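Local coordinates for glycoprotein (PDB 5MDM), which probably attaches the virus to host receptors and, once acidified in the endosome, changes conformation to drive fusion of the viral and endosomal membranes, at residues 38-46 and 235-245; 228-236 and 261-269. All coordinates share one frame; numbering follows the deposited sequence.

Interaction 1: 38-46 and 235-245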
loop_
_atom_site.group_PDB
_atom_site.type_symbol
_atom_site.label_atom_id
_atom_site.label_comp_id
_atom_site.label_asym_id
_atom_site.label_seq_id
_atom_site.Cartn_x
_atom_site.Cartn_y
_atom_site.Cartn_z
ATOM N N GLU A 38 21.641 -15.383 26.827
ATOM C CA GLU A 38 20.680 -14.345 26.480
ATOM C C GLU A 38 20.297 -13.486 27.680
ATOM O O GLU A 38 20.218 -13.967 28.807
ATOM C CB GLU A 38 19.430 -14.947 25.853
ATOM C CG GLU A 38 19.598 -15.362 24.410
ATOM C CD GLU A 38 18.303 -15.861 23.801
ATOM O OE1 GLU A 38 18.296 -16.185 22.596
ATOM O OE2 GLU A 38 17.288 -15.927 24.527
ATOM N N GLU A 39 20.075 -12.204 27.423
ATOM C CA GLU A 39 19.618 -11.267 28.436
ATOM C C GLU A 39 18.692 -10.262 27.776
ATOM O O GLU A 39 18.973 -9.773 26.678
ATOM C CB GLU A 39 20.792 -10.528 29.073
ATOM C CG GLU A 39 21.604 -11.338 30.062
ATOM C CD GLU A 39 22.758 -10.544 30.643
ATOM O OE1 GLU A 39 22.552 -9.364 30.992
ATOM O OE2 GLU A 39 23.872 -11.096 30.740
ATOM N N SER A 40 17.591 -9.950 28.448
ATOM C CA SER A 40 16.603 -9.041 27.893
ATOM C C SER A 40 16.498 -7.755 28.700
ATOM O O SER A 40 16.775 -7.733 29.900
ATOM C CB SER A 40 15.237 -9.721 27.829
ATOM O OG SER A 40 15.298 -10.921 27.082
ATOM N N PHE A 41 16.099 -6.682 28.028
ATOM C CA PHE A 41 15.840 -5.417 28.701
ATOM C C PHE A 41 14.569 -4.764 28.159
ATOM O O PHE A 41 14.237 -4.918 26.981
ATOM C CB PHE A 41 17.045 -4.477 28.587
ATOM C CG PHE A 41 17.406 -4.114 27.180
ATOM C CD1 PHE A 41 16.925 -2.943 26.606
ATOM C CD2 PHE A 41 18.239 -4.935 26.429
ATOM C CE1 PHE A 41 17.260 -2.599 25.298
ATOM C CE2 PHE A 41 18.578 -4.601 25.114
ATOM C CZ PHE A 41 18.089 -3.430 24.551
ATOM N N LEU A 42 13.849 -4.056 29.029
ATOM C CA LEU A 42 12.641 -3.354 28.610
ATOM C C LEU A 42 13.008 -2.219 27.677
ATOM O O LEU A 42 13.926 -1.449 27.951
ATOM C CB LEU A 42 11.886 -2.803 29.808
ATOM C CG LEU A 42 10.602 -2.038 29.515
ATOM C CD1 LEU A 42 9.610 -2.900 28.763
ATOM C CD2 LEU A 42 9.998 -1.575 30.809
ATOM N N SER A 43 12.295 -2.117 26.567
ATOM C CA SER A 43 12.628 -1.105 25.579
ATOM C C SER A 43 11.388 -0.464 24.968
ATOM O O SER A 43 10.255 -0.714 25.382
ATOM C CB SER A 43 13.528 -1.698 24.490
ATOM O OG SER A 43 13.841 -0.744 23.492
ATOM N N SER A 44 11.626 0.374 23.975
ATOM C CA SER A 44 10.574 1.137 23.349
ATOM C C SER A 44 10.961 1.268 21.888
ATOM O O SER A 44 12.140 1.418 21.571
ATOM C CB SER A 44 10.483 2.507 24.019
ATOM O OG SER A 44 9.526 3.335 23.392
ATOM N N THR A 45 9.986 1.194 20.993
ATOM C CA THR A 45 10.286 1.335 19.572
ATOM C C THR A 45 9.218 2.156 18.860
ATOM O O THR A 45 8.027 2.007 19.136
ATOM C CB THR A 45 10.509 -0.040 18.881
ATOM O OG1 THR A 45 11.317 0.136 17.714
ATOM C CG2 THR A 45 9.199 -0.703 18.493
ATOM N N PRO A 46 9.647 3.052 17.957
ATOM C CA PRO A 46 8.717 3.913 17.220
ATOM C C PRO A 46 7.890 3.117 16.214
ATOM O O PRO A 46 8.440 2.361 15.420
ATOM C CB PRO A 46 9.646 4.890 16.506
ATOM C CG PRO A 46 10.922 4.158 16.378
ATOM C CD PRO A 46 11.046 3.330 17.607
ATOM N N TRP A 235 14.988 1.466 15.244
ATOM C CA TRP A 235 15.561 1.990 16.479
ATOM C C TRP A 235 14.828 1.462 17.711
ATOM O O TRP A 235 13.600 1.409 17.749
ATOM C CB TRP A 235 15.507 3.521 16.435
ATOM C CG TRP A 235 16.077 4.243 17.609
ATOM C CD1 TRP A 235 17.328 4.784 17.712
ATOM C CD2 TRP A 235 15.407 4.553 18.835
ATOM N NE1 TRP A 235 17.485 5.390 18.933
ATOM C CE2 TRP A 235 16.319 5.264 19.641
ATOM C CE3 TRP A 235 14.128 4.291 19.333
ATOM C CZ2 TRP A 235 15.989 5.717 20.919
ATOM C CZ3 TRP A 235 13.807 4.740 20.606
ATOM C CH2 TRP A 235 14.733 5.446 21.381
ATOM N N VAL A 236 15.580 1.053 18.719
ATOM C CA VAL A 236 14.951 0.719 19.991
ATOM C C VAL A 236 15.621 1.528 21.084
ATOM O O VAL A 236 16.775 1.912 20.948
ATOM C CB VAL A 236 15.012 -0.792 20.322
ATOM C CG1 VAL A 236 14.324 -1.607 19.230
ATOM C CG2 VAL A 236 16.449 -1.247 20.529
ATOM N N SER A 237 14.894 1.800 22.160
ATOM C CA SER A 237 15.423 2.622 23.233
ATOM C C SER A 237 16.290 1.793 24.171
ATOM O O SER A 237 16.004 0.623 24.422
ATOM C CB SER A 237 14.280 3.274 24.004
ATOM O OG SER A 237 13.453 2.290 24.586
ATOM N N LEU A 238 17.352 2.409 24.685
ATOM C CA LEU A 238 18.259 1.748 25.616
ATOM C C LEU A 238 18.912 2.782 26.514
ATOM O O LEU A 238 19.633 3.654 26.025
ATOM C CB LEU A 238 19.335 1.001 24.838
ATOM C CG LEU A 238 20.519 0.436 25.617
ATOM C CD1 LEU A 238 20.043 -0.553 26.656
ATOM C CD2 LEU A 238 21.481 -0.227 24.651
ATOM N N ASP A 239 18.670 2.697 27.821
ATOM C CA ASP A 239 19.252 3.681 28.744
ATOM C C ASP A 239 20.622 3.274 29.276
ATOM O O ASP A 239 20.994 2.095 29.251
ATOM C CB ASP A 239 18.313 3.996 29.909
ATOM C CG ASP A 239 18.055 2.797 30.777
ATOM O OD1 ASP A 239 18.018 1.671 30.229
ATOM O OD2 ASP A 239 17.892 2.979 32.003
ATOM N N VAL A 240 21.361 4.266 29.767
ATOM C CA VAL A 240 22.726 4.049 30.225
ATOM C C VAL A 240 22.774 3.081 31.397
ATOM O O VAL A 240 23.810 2.481 31.677
ATOM C CB VAL A 240 23.375 5.362 30.648
ATOM C CG1 VAL A 240 24.890 5.245 30.583
ATOM C CG2 VAL A 240 22.889 6.483 29.754
ATOM N N LYS A 241 21.641 2.924 32.070
ATOM C CA LYS A 241 21.573 2.104 33.269
ATOM C C LYS A 241 21.556 0.610 32.973
ATOM O O LYS A 241 22.023 -0.193 33.780
ATOM C CB LYS A 241 20.365 2.496 34.125
ATOM C CG LYS A 241 20.572 3.791 34.911
ATOM C CD LYS A 241 21.836 3.705 35.767
ATOM C CE LYS A 241 22.101 4.992 36.533
ATOM N NZ LYS A 241 23.369 4.915 37.320
ATOM N N THR A 242 21.032 0.238 31.812
ATOM C CA THR A 242 20.869 -1.177 31.483
ATOM C C THR A 242 22.193 -1.914 31.335
ATOM O O THR A 242 23.035 -1.552 30.507
ATOM C CB THR A 242 20.035 -1.377 30.213
ATOM O OG1 THR A 242 18.686 -0.977 30.466
ATOM C CG2 THR A 242 20.054 -2.836 29.797
ATOM N N ARG A 243 22.360 -2.955 32.144
ATOM C CA ARG A 243 23.581 -3.747 32.141
ATOM C C ARG A 243 23.401 -5.102 31.460
ATOM O O ARG A 243 22.367 -5.749 31.606
ATOM C CB ARG A 243 24.094 -3.949 33.567
ATOM C CG ARG A 243 24.477 -2.664 34.288
ATOM C CD ARG A 243 24.903 -2.950 35.723
ATOM N NE ARG A 243 25.417 -1.761 36.399
ATOM C CZ ARG A 243 25.995 -1.770 37.598
ATOM N NH1 ARG A 243 26.135 -2.910 38.263
ATOM N NH2 ARG A 243 26.436 -0.637 38.135
ATOM N N ILE A 244 24.419 -5.512 30.710
ATOM C CA ILE A 244 24.474 -6.831 30.097
ATOM C C ILE A 244 25.833 -7.406 30.445
ATOM O O ILE A 244 26.849 -6.730 30.284
ATOM C CB ILE A 244 24.335 -6.758 28.565
ATOM C CG1 ILE A 244 22.938 -6.269 28.173
ATOM C CG2 ILE A 244 24.628 -8.110 27.932
ATOM C CD1 ILE A 244 21.808 -7.174 28.623
ATOM N N GLN A 245 25.847 -8.651 30.918
ATOM C CA GLN A 245 27.051 -9.257 31.489
ATOM C C GLN A 245 27.632 -8.326 32.542
ATOM O O GLN A 245 28.836 -8.073 32.571
ATOM C CB GLN A 245 28.095 -9.575 30.414
ATOM C CG GLN A 245 29.121 -10.615 30.849
ATOM C CD GLN A 245 30.143 -10.921 29.774
ATOM O OE1 GLN A 245 30.852 -10.030 29.303
ATOM N NE2 GLN A 245 30.224 -12.187 29.379
#

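Interaction 2: 228-236 and 261-269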
loop_
_atom_site.group_PDB
_atom_site.type_symbol
_atom_site.label_atom_id
_atom_site.label_comp_id
_atom_site.label_asym_id
_atom_site.label_seq_id
_atom_site.Cartn_x
_atom_site.Cartn_y
_atom_site.Cartn_z
ATOM N N ILE A 228 19.487 2.621 20.278
ATOM C CA ILE A 228 20.357 2.086 19.264
ATOM C C ILE A 228 19.582 1.915 17.969
ATOM O O ILE A 228 18.419 1.481 17.967
ATOM C CB ILE A 228 20.970 0.756 19.717
ATOM C CG1 ILE A 228 19.899 -0.121 20.370
ATOM C CG2 ILE A 228 22.094 1.007 20.707
ATOM C CD1 ILE A 228 20.423 -1.436 20.898
ATOM N N LYS A 229 20.224 2.315 16.878
ATOM C CA LYS A 229 19.733 2.044 15.547
ATOM C C LYS A 229 20.367 0.751 15.063
ATOM O O LYS A 229 21.597 0.588 15.067
ATOM C CB LYS A 229 20.055 3.190 14.585
ATOM C CG LYS A 229 19.433 3.018 13.206
ATOM C CD LYS A 229 19.985 4.028 12.215
ATOM C CE LYS A 229 20.678 3.336 11.050
ATOM N NZ LYS A 229 21.721 2.370 11.516
ATOM N N PHE A 230 19.492 -0.163 14.672
ATOM C CA PHE A 230 19.849 -1.438 14.082
ATOM C C PHE A 230 20.276 -1.266 12.622
ATOM O O PHE A 230 19.933 -0.265 11.984
ATOM C CB PHE A 230 18.622 -2.339 14.152
ATOM C CG PHE A 230 18.269 -2.768 15.538
ATOM C CD1 PHE A 230 19.256 -2.925 16.494
ATOM C CD2 PHE A 230 16.950 -3.020 15.886
ATOM C CE1 PHE A 230 18.936 -3.323 17.781
ATOM C CE2 PHE A 230 16.621 -3.412 17.171
ATOM C CZ PHE A 230 17.617 -3.566 18.122
ATOM N N PRO A 231 21.020 -2.248 12.081
ATOM C CA PRO A 231 21.486 -2.215 10.690
ATOM C C PRO A 231 20.357 -2.002 9.684
ATOM O O PRO A 231 20.619 -1.530 8.583
ATOM C CB PRO A 231 22.088 -3.603 10.494
ATOM C CG PRO A 231 22.508 -4.025 11.838
ATOM C CD PRO A 231 21.543 -3.418 12.807
ATOM N N ASN A 232 19.125 -2.346 10.047
ATOM C CA ASN A 232 17.996 -2.124 9.150
ATOM C C ASN A 232 17.394 -0.731 9.326
ATOM O O ASN A 232 16.334 -0.423 8.786
ATOM C CB ASN A 232 16.935 -3.217 9.320
ATOM C CG ASN A 232 16.155 -3.083 10.608
ATOM O OD1 ASN A 232 16.629 -2.503 11.581
ATOM N ND2 ASN A 232 14.941 -3.622 10.618
ATOM N N GLY A 233 18.072 0.111 10.096
ATOM C CA GLY A 233 17.654 1.487 10.242
ATOM C C GLY A 233 16.556 1.695 11.255
ATOM O O GLY A 233 16.112 2.823 11.469
ATOM N N GLU A 234 16.112 0.611 11.880
ATOM C CA GLU A 234 15.110 0.705 12.936
ATOM C C GLU A 234 15.766 0.965 14.295
ATOM O O GLU A 234 16.956 0.719 14.480
ATOM C CB GLU A 234 14.241 -0.547 12.957
ATOM C CG GLU A 234 13.516 -0.780 11.648
ATOM C CD GLU A 234 12.486 -1.876 11.742
ATOM O OE1 GLU A 234 12.449 -2.563 12.778
ATOM O OE2 GLU A 234 11.709 -2.052 10.783
ATOM N N TRP A 235 14.988 1.466 15.244
ATOM C CA TRP A 235 15.561 1.990 16.479
ATOM C C TRP A 235 14.828 1.462 17.711
ATOM O O TRP A 235 13.600 1.409 17.749
ATOM C CB TRP A 235 15.507 3.521 16.435
ATOM C CG TRP A 235 16.077 4.243 17.609
ATOM C CD1 TRP A 235 17.328 4.784 17.712
ATOM C CD2 TRP A 235 15.407 4.553 18.835
ATOM N NE1 TRP A 235 17.485 5.390 18.933
ATOM C CE2 TRP A 235 16.319 5.264 19.641
ATOM C CE3 TRP A 235 14.128 4.291 19.333
ATOM C CZ2 TRP A 235 15.989 5.717 20.919
ATOM C CZ3 TRP A 235 13.807 4.740 20.606
ATOM C CH2 TRP A 235 14.733 5.446 21.381
ATOM N N VAL A 236 15.580 1.053 18.719
ATOM C CA VAL A 236 14.951 0.719 19.991
ATOM C C VAL A 236 15.621 1.528 21.084
ATOM O O VAL A 236 16.775 1.912 20.948
ATOM C CB VAL A 236 15.012 -0.792 20.322
ATOM C CG1 VAL A 236 14.324 -1.607 19.230
ATOM C CG2 VAL A 236 16.449 -1.247 20.529
ATOM N N GLU A 261 19.446 8.864 10.025
ATOM C CA GLU A 261 18.004 8.850 10.233
ATOM C C GLU A 261 17.509 7.495 10.754
ATOM O O GLU A 261 18.241 6.507 10.753
ATOM C CB GLU A 261 17.261 9.278 8.959
ATOM C CG GLU A 261 17.170 10.792 8.779
ATOM C CD GLU A 261 16.598 11.203 7.432
ATOM O OE1 GLU A 261 16.539 10.351 6.519
ATOM O OE2 GLU A 261 16.211 12.382 7.285
ATOM N N VAL A 262 16.262 7.468 11.208
ATOM C CA VAL A 262 15.676 6.291 11.829
ATOM C C VAL A 262 14.301 6.026 11.224
ATOM O O VAL A 262 13.531 6.960 10.995
ATOM C CB VAL A 262 15.559 6.503 13.363
ATOM C CG1 VAL A 262 14.332 5.813 13.936
ATOM C CG2 VAL A 262 16.828 6.050 14.064
ATOM N N ARG A 263 13.995 4.760 10.951
ATOM C CA ARG A 263 12.688 4.403 10.403
ATOM C C ARG A 263 11.762 3.762 11.436
ATOM O O ARG A 263 12.216 3.167 12.417
ATOM C CB ARG A 263 12.835 3.493 9.185
ATOM C CG ARG A 263 13.715 2.285 9.412
ATOM C CD ARG A 263 13.832 1.441 8.155
ATOM N NE ARG A 263 12.673 0.576 7.959
ATOM C CZ ARG A 263 12.750 -0.702 7.611
ATOM N NH1 ARG A 263 13.931 -1.264 7.416
ATOM N NH2 ARG A 263 11.645 -1.418 7.455
ATOM N N SER A 264 10.458 3.905 11.210
ATOM C CA SER A 264 9.461 3.243 12.036
ATOM C C SER A 264 9.626 1.739 11.943
ATOM O O SER A 264 10.034 1.210 10.911
ATOM C CB SER A 264 8.047 3.634 11.609
ATOM O OG SER A 264 7.731 4.939 12.059
ATOM N N THR A 265 9.319 1.056 13.038
ATOM C CA THR A 265 9.431 -0.389 13.082
ATOM C C THR A 265 8.360 -0.994 12.187
ATOM O O THR A 265 7.169 -0.963 12.504
ATOM C CB THR A 265 9.336 -0.916 14.521
ATOM O OG1 THR A 265 10.513 -0.530 15.238
ATOM C CG2 THR A 265 9.243 -2.420 14.525
ATOM N N LEU A 266 8.802 -1.519 11.050
ATOM C CA LEU A 266 7.892 -1.966 10.011
ATOM C C LEU A 266 7.072 -3.147 10.503
ATOM O O LEU A 266 5.886 -3.269 10.196
ATOM C CB LEU A 266 8.671 -2.331 8.746
ATOM C CG LEU A 266 7.869 -2.820 7.534
ATOM C CD1 LEU A 266 6.824 -1.801 7.097
ATOM C CD2 LEU A 266 8.800 -3.149 6.383
ATOM N N GLN A 267 7.702 -3.996 11.303
ATOM C CA GLN A 267 7.070 -5.235 11.723
ATOM C C GLN A 267 5.897 -5.046 12.678
ATOM O O GLN A 267 5.155 -5.990 12.951
ATOM C CB GLN A 267 8.109 -6.187 12.306
ATOM C CG GLN A 267 8.853 -6.942 11.230
ATOM C CD GLN A 267 7.903 -7.609 10.264
ATOM O OE1 GLN A 267 7.011 -8.355 10.672
ATOM N NE2 GLN A 267 8.069 -7.327 8.976
ATOM N N SER A 268 5.720 -3.826 13.166
ATOM C CA SER A 268 4.639 -3.540 14.090
ATOM C C SER A 268 3.387 -3.122 13.340
ATOM O O SER A 268 2.318 -2.999 13.936
ATOM C CB SER A 268 5.052 -2.443 15.067
ATOM O OG SER A 268 5.158 -1.197 14.404
ATOM N N ASP A 269 3.526 -2.899 12.032
ATOM C CA ASP A 269 2.400 -2.504 11.190
ATOM C C ASP A 269 1.450 -3.676 11.033
ATOM O O ASP A 269 1.884 -4.819 10.941
ATOM C CB ASP A 269 2.877 -2.010 9.823
ATOM C CG ASP A 269 1.749 -1.430 8.986
ATOM O OD1 ASP A 269 1.940 -0.340 8.406
ATOM O OD2 ASP A 269 0.672 -2.060 8.907
#

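Interaction 1: 38-46 and 235-245
Thr-45 and Ser-43 each turn a hydroxyl onto a backbone carbonyl of the strand 235-237. Thr-45 OG1 donates to Trp-235 O at 2.6 Å, the donor tilted 26° from the carbonyl plane, and the same hydroxyl also bonds Thr-265. Ser-43 holds its OG anti to the backbone N (chi1 178°), which carries it to Ser-237 O at 2.7 Å, in the carbonyl plane and on a lone pair. Between these two bonds the backbones join directly: Ser-237 N donates to Ser-44 O at 2.8 Å, and Val-236 CA makes a CA-H...O contact with the same oxygen. At the far end, Gln-245 N gives a weak bond to Glu-39 OE1, while Ile-244 CD1 slides past the glutamate to 3.5 Å from its CB.

Phe-41 is the centre of the apolar packing. Leu-238 CD1 crosses over one face of its ring in a CH-pi contact, 4.0 Å from the centroid, while Ser-237 O sits in plane at the edge, and Thr-242 CG2 reaches Phe-41 CB at 3.6 Å. Pro-46 CD meets the edge of the Trp-235 indole, 3.7 Å from CE3; the indole NE1 is bonded to Leu-220. The two strands, 140° apart in direction, are edge strands of a four-stranded and a three-stranded antiparallel sheet, an arrangement consistent with the pleckstrin-homology-like domain of vesiculovirus G.

Interaction 2: 228-236 and 261-269
Gly-233 and Arg-263 bring the tip of a beta hairpin against the loop 261-269. The hairpin ends in a type I turn with a G1 bulge, Phe-230 to Gly-233, in which Gly-233 has positive phi; Asn-232 OD1 adds an Asx turn by accepting from Glu-234 N.

Hydrogen bonds fix the loop to this turn. Arg-263 N donates almost straight to Gly-233 O, at 2.9 Å and 173°. The arginine chain, bent at chi3 (-80°), folds back over the glycine and delivers NH1 to Asn-232 O at 2.9 Å, in the carbonyl plane but 24° out of the guanidinium plane. Further along, Leu-266 N donates to Glu-234 OE2 at 3.0 Å, approaching from above the carboxylate plane at the start of the 3-10 segment 266-268.

The charged contact is of a different kind. Glu-234 OE2 lies over one face of the Arg-263 guanidinium, 3.4 Å from NH2, so this salt bridge rests on charge alone, with no N-H aimed at the oxygen. The loop backbone and the arginine thus share one carboxylate oxygen, which should favour its charged form.

Apolar packing and methylene contacts complete the joint. Lys-229 CD rests 3.4 Å from Glu-261 O, its chain running past Val-262 in the opposite direction. Both methyls of Val-262 bear on Trp-235, with CG1 3.6 Å from the tryptophan CB.

Overall arrangement
Followed from the N terminus, the chain first enters these contacts on strand 36-49, and interaction 1 closes a loop of 188 residues, including most of the probable fusion-peptide region, when 235-245 returns to it. Interaction 2 closes a shorter loop of 24 residues, bringing 261-269 back to the hairpin 228-236. The segments alternate along the chain, so the two contacts cross; they share Trp-235 and Val-236. They also join directly, through the backbone bond between Thr-265 N and Pro-46 O. Together they tie the two sheets to the loop entering helix 270-295, whose N-cap residue Asp-269 forms a salt bridge with Lys-293 of the second subunit.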